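Local coordinates for titin (Homo sapiens, PDB 6H4L), which serves as a giant structural protein of the muscle sarcomere, represented here by one immunoglobulin-like domain of its M-band segment, at residues Arg10-Met15 / Asn31-Pro36. Numbering follows the deposited sequence.
Sequences RITLRM and NVQSKP
Residues 10-15 and 31-36 run antiparallel at the edge of one sheet of the I-set immunoglobulin sandwich, and a classic beta bulge shifts their register, since Thr12 and Leu13 both face Asn31. Four backbone hydrogen bonds define the pairing: Arg10 and Gln33 exchange two, the straighter from Gln33 N to Arg10 O (2.8 Å, 173°), while Asn31 O accepts from Thr12 N and Asn31 N donates to Leu13 O. Ile11 and Val32 form the non-hydrogen-bonded pair between them; their side chains come no closer than 4.3 Å, Ile11 CG1 to Val32 CG2. Ile11 also touches Ala90 of strand 88-98 in the other sheet, and the chain turns a corner at Thr12. On the face carrying Arg10, Leu13, Asn31 and Gln33, the Asn31 side chain lies beside that of Thr12, and Asn31 ND2 donates to Thr12 OG1 (2.8 Å), close to the amide plane. Thr12 chi1 of 65° sets OG1 between backbone N and carbonyl carbon and puts Thr12 CG2 beside the backbone N, 3.4 Å from Gln33 CD. The extended Arg10 side chain crosses that of Gln33 obliquely, its guanidinium plane turned 75° from the amide. Gln33 OE1 meets the guanidinium edge, accepting a 2.7 Å bond from Arg10 NE and a weak one from Arg10 NH2 at 3.4 Å.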
ATOM      1  N   ARG A  10       4.100  10.480   8.142  1.00 19.73           N
ATOM      2  CA  ARG A  10       3.329   9.900   9.229  1.00 21.48           C
ATOM      3  C   ARG A  10       2.031   9.350   8.646  1.00 21.87           C
ATOM      4  O   ARG A  10       1.353  10.012   7.852  1.00 20.87           O
ATOM      5  CB  ARG A  10       3.050  10.925  10.327  1.00 30.88           C
ATOM      6  CG  ARG A  10       2.470  12.205   9.821  1.00 30.44           C
ATOM      7  CD  ARG A  10       2.613  13.338  10.855  1.00 37.51           C
ATOM      8  NE  ARG A  10       1.993  14.550  10.337  1.00 37.64           N
ATOM      9  CZ  ARG A  10       2.514  15.766  10.417  1.00 38.45           C
ATOM     10  NH1 ARG A  10       3.681  15.962  11.021  1.00 36.91           N
ATOM     11  NH2 ARG A  10       1.854  16.787   9.893  1.00 42.32           N
ATOM     12  N   ILE A  11       1.704   8.125   9.021  1.00 19.60           N
ATOM     13  CA  ILE A  11       0.521   7.480   8.479  1.00 18.64           C
ATOM     14  C   ILE A  11      -0.633   7.734   9.429  1.00 21.59           C
ATOM     15  O   ILE A  11      -0.567   7.377  10.607  1.00 28.38           O
ATOM     16  CB  ILE A  11       0.775   5.985   8.265  1.00 20.75           C
ATOM     17  CG1 ILE A  11       1.877   5.812   7.208  1.00 20.91           C
ATOM     18  CG2 ILE A  11      -0.531   5.258   7.861  1.00 22.99           C
ATOM     19  CD1 ILE A  11       2.368   4.395   7.013  1.00 26.05           C
ATOM     20  N   THR A  12      -1.674   8.383   8.913  1.00 20.25           N
ATOM     21  CA  THR A  12      -2.821   8.768   9.731  1.00 22.56           C
ATOM     22  C   THR A  12      -4.048   7.864   9.567  1.00 24.70           C
ATOM     23  O   THR A  12      -4.966   7.904  10.390  1.00 27.90           O
ATOM     24  CB  THR A  12      -3.249  10.220   9.457  1.00 26.41           C
ATOM     25  OG1 THR A  12      -3.727  10.329   8.111  1.00 28.70           O
ATOM     26  CG2 THR A  12      -2.085  11.187   9.691  1.00 28.05           C
ATOM     27  N   LEU A  13      -4.082   7.083   8.490  1.00 21.85           N
ATOM     28  CA  LEU A  13      -5.125   6.081   8.286  1.00 24.47           C
ATOM     29  C   LEU A  13      -4.429   4.828   7.797  1.00 20.80           C
ATOM     30  O   LEU A  13      -3.734   4.857   6.773  1.00 22.17           O
ATOM     31  CB  LEU A  13      -6.148   6.512   7.229  1.00 22.13           C
ATOM     32  CG  LEU A  13      -7.112   5.372   6.863  1.00 26.90           C
ATOM     33  CD1 LEU A  13      -8.080   5.124   8.010  1.00 31.55           C
ATOM     34  CD2 LEU A  13      -7.850   5.656   5.570  1.00 34.23           C
ATOM     35  N   ARG A  14      -4.595   3.740   8.536  1.00 24.75           N
ATOM     36  CA  ARG A  14      -3.851   2.528   8.230  1.00 22.98           C
ATOM     37  C   ARG A  14      -4.678   1.547   7.411  1.00 22.46           C
ATOM     38  O   ARG A  14      -5.907   1.557   7.464  1.00 24.68           O
ATOM     39  CB  ARG A  14      -3.360   1.869   9.520  1.00 29.92           C
ATOM     40  CG  ARG A  14      -2.351   2.746  10.276  1.00 30.26           C
ATOM     41  CD  ARG A  14      -1.418   1.954  11.187  1.00 41.63           C
ATOM     42  NE  ARG A  14      -0.322   2.796  11.679  1.00 42.35           N
ATOM     43  CZ  ARG A  14       0.912   2.798  11.178  1.00 42.23           C
ATOM     44  NH1 ARG A  14       1.229   1.989  10.177  1.00 37.31           N
ATOM     45  NH2 ARG A  14       1.838   3.602  11.689  1.00 43.44           N
ATOM     46  N   MET A  15      -3.984   0.707   6.646  1.00 23.29           N
ATOM     47  CA  MET A  15      -4.644  -0.342   5.878  1.00 22.16           C
ATOM     48  C   MET A  15      -5.426  -1.316   6.743  1.00 29.23           C
ATOM     49  O   MET A  15      -5.094  -1.542   7.909  1.00 29.07           O
ATOM     50  CB  MET A  15      -3.616  -1.117   5.068  1.00 25.36           C
ATOM     51  CG  MET A  15      -3.095  -0.369   3.859  1.00 26.41           C
ATOM     52  SD  MET A  15      -1.952  -1.430   2.940  1.00 33.87           S
ATOM     53  CE  MET A  15      -0.601  -1.230   4.077  1.00 16.23           C
ATOM     54  N   ASN A  31      -3.491   6.597   4.332  1.00 17.67           N
ATOM     55  CA  ASN A  31      -3.245   8.010   4.150  1.00 20.72           C
ATOM     56  C   ASN A  31      -1.968   8.406   4.864  1.00 19.95           C
ATOM     57  O   ASN A  31      -1.784   8.054   6.030  1.00 18.10           O
ATOM     58  CB  ASN A  31      -4.387   8.826   4.741  1.00 19.10           C
ATOM     59  CG  ASN A  31      -4.273  10.290   4.409  1.00 21.33           C
ATOM     60  OD1 ASN A  31      -4.587  10.719   3.303  1.00 22.83           O
ATOM     61  ND2 ASN A  31      -3.814  11.068   5.373  1.00 24.90           N
ATOM     62  N   VAL A  32      -1.088   9.095   4.145  1.00 17.18           N
ATOM     63  CA  VAL A  32       0.192   9.540   4.714  1.00 18.73           C
ATOM     64  C   VAL A  32       0.273  11.059   4.624  1.00 18.97           C
ATOM     65  O   VAL A  32      -0.174  11.666   3.643  1.00 19.21           O
ATOM     66  CB  VAL A  32       1.393   8.873   3.987  1.00 21.16           C
ATOM     67  CG1 VAL A  32       1.451   9.308   2.523  1.00 21.51           C
ATOM     68  CG2 VAL A  32       2.720   9.152   4.718  1.00 18.52           C
ATOM     69  N   GLN A  33       0.834  11.679   5.671  1.00 17.64           N
ATOM     70  CA  GLN A  33       1.139  13.097   5.673  1.00 18.45           C
ATOM     71  C   GLN A  33       2.649  13.203   5.569  1.00 17.70           C
ATOM     72  O   GLN A  33       3.370  12.628   6.385  1.00 21.62           O
ATOM     73  CB  GLN A  33       0.666  13.740   6.977  1.00 21.21           C
ATOM     74  CG  GLN A  33      -0.858  13.701   7.156  1.00 22.06           C
ATOM     75  CD  GLN A  33      -1.312  14.280   8.492  1.00 26.20           C
ATOM     76  OE1 GLN A  33      -0.522  14.414   9.432  1.00 29.47           O
ATOM     77  NE2 GLN A  33      -2.603  14.621   8.582  1.00 27.99           N
ATOM     78  N   SER A  34       3.128  13.886   4.540  1.00 18.76           N
ATOM     79  CA  SER A  34       4.567  13.915   4.265  1.00 19.33           C
ATOM     80  C   SER A  34       4.936  15.214   3.570  1.00 25.79           C
ATOM     81  O   SER A  34       4.248  15.640   2.653  1.00 27.24           O
ATOM     82  CB  SER A  34       4.943  12.710   3.375  1.00 20.12           C
ATOM     83  OG  SER A  34       6.326  12.655   3.097  1.00 23.68           O
ATOM     84  N   LYS A  35       6.000  15.868   4.026  1.00 23.47           N
ATOM     85  CA  LYS A  35       6.499  17.058   3.343  1.00 26.37           C
ATOM     86  C   LYS A  35       8.025  17.082   3.407  1.00 23.43           C
ATOM     87  O   LYS A  35       8.594  17.172   4.479  1.00 24.07           O
ATOM     88  CB  LYS A  35       5.934  18.332   3.990  1.00 26.76           C
ATOM     89  CG  LYS A  35       6.325  19.595   3.258  1.00 27.57           C
ATOM     90  CD  LYS A  35       5.857  20.843   4.011  1.00 31.02           C
ATOM     91  CE  LYS A  35       6.275  22.102   3.275  1.00 39.51           C
ATOM     92  NZ  LYS A  35       5.732  23.329   3.932  1.00 48.15           N
ATOM     93  N   PRO A  36       8.704  16.989   2.250  1.00 24.61           N
ATOM     94  CA  PRO A  36       8.138  16.844   0.908  1.00 27.77           C
ATOM     95  C   PRO A  36       7.415  15.518   0.697  1.00 24.28           C
ATOM     96  O   PRO A  36       7.477  14.615   1.534  1.00 21.99           O
ATOM     97  CB  PRO A  36       9.368  16.900  -0.006  1.00 31.20           C
ATOM     98  CG  PRO A  36      10.522  16.568   0.858  1.00 33.52           C
ATOM     99  CD  PRO A  36      10.176  17.064   2.226  1.00 27.50           C
TER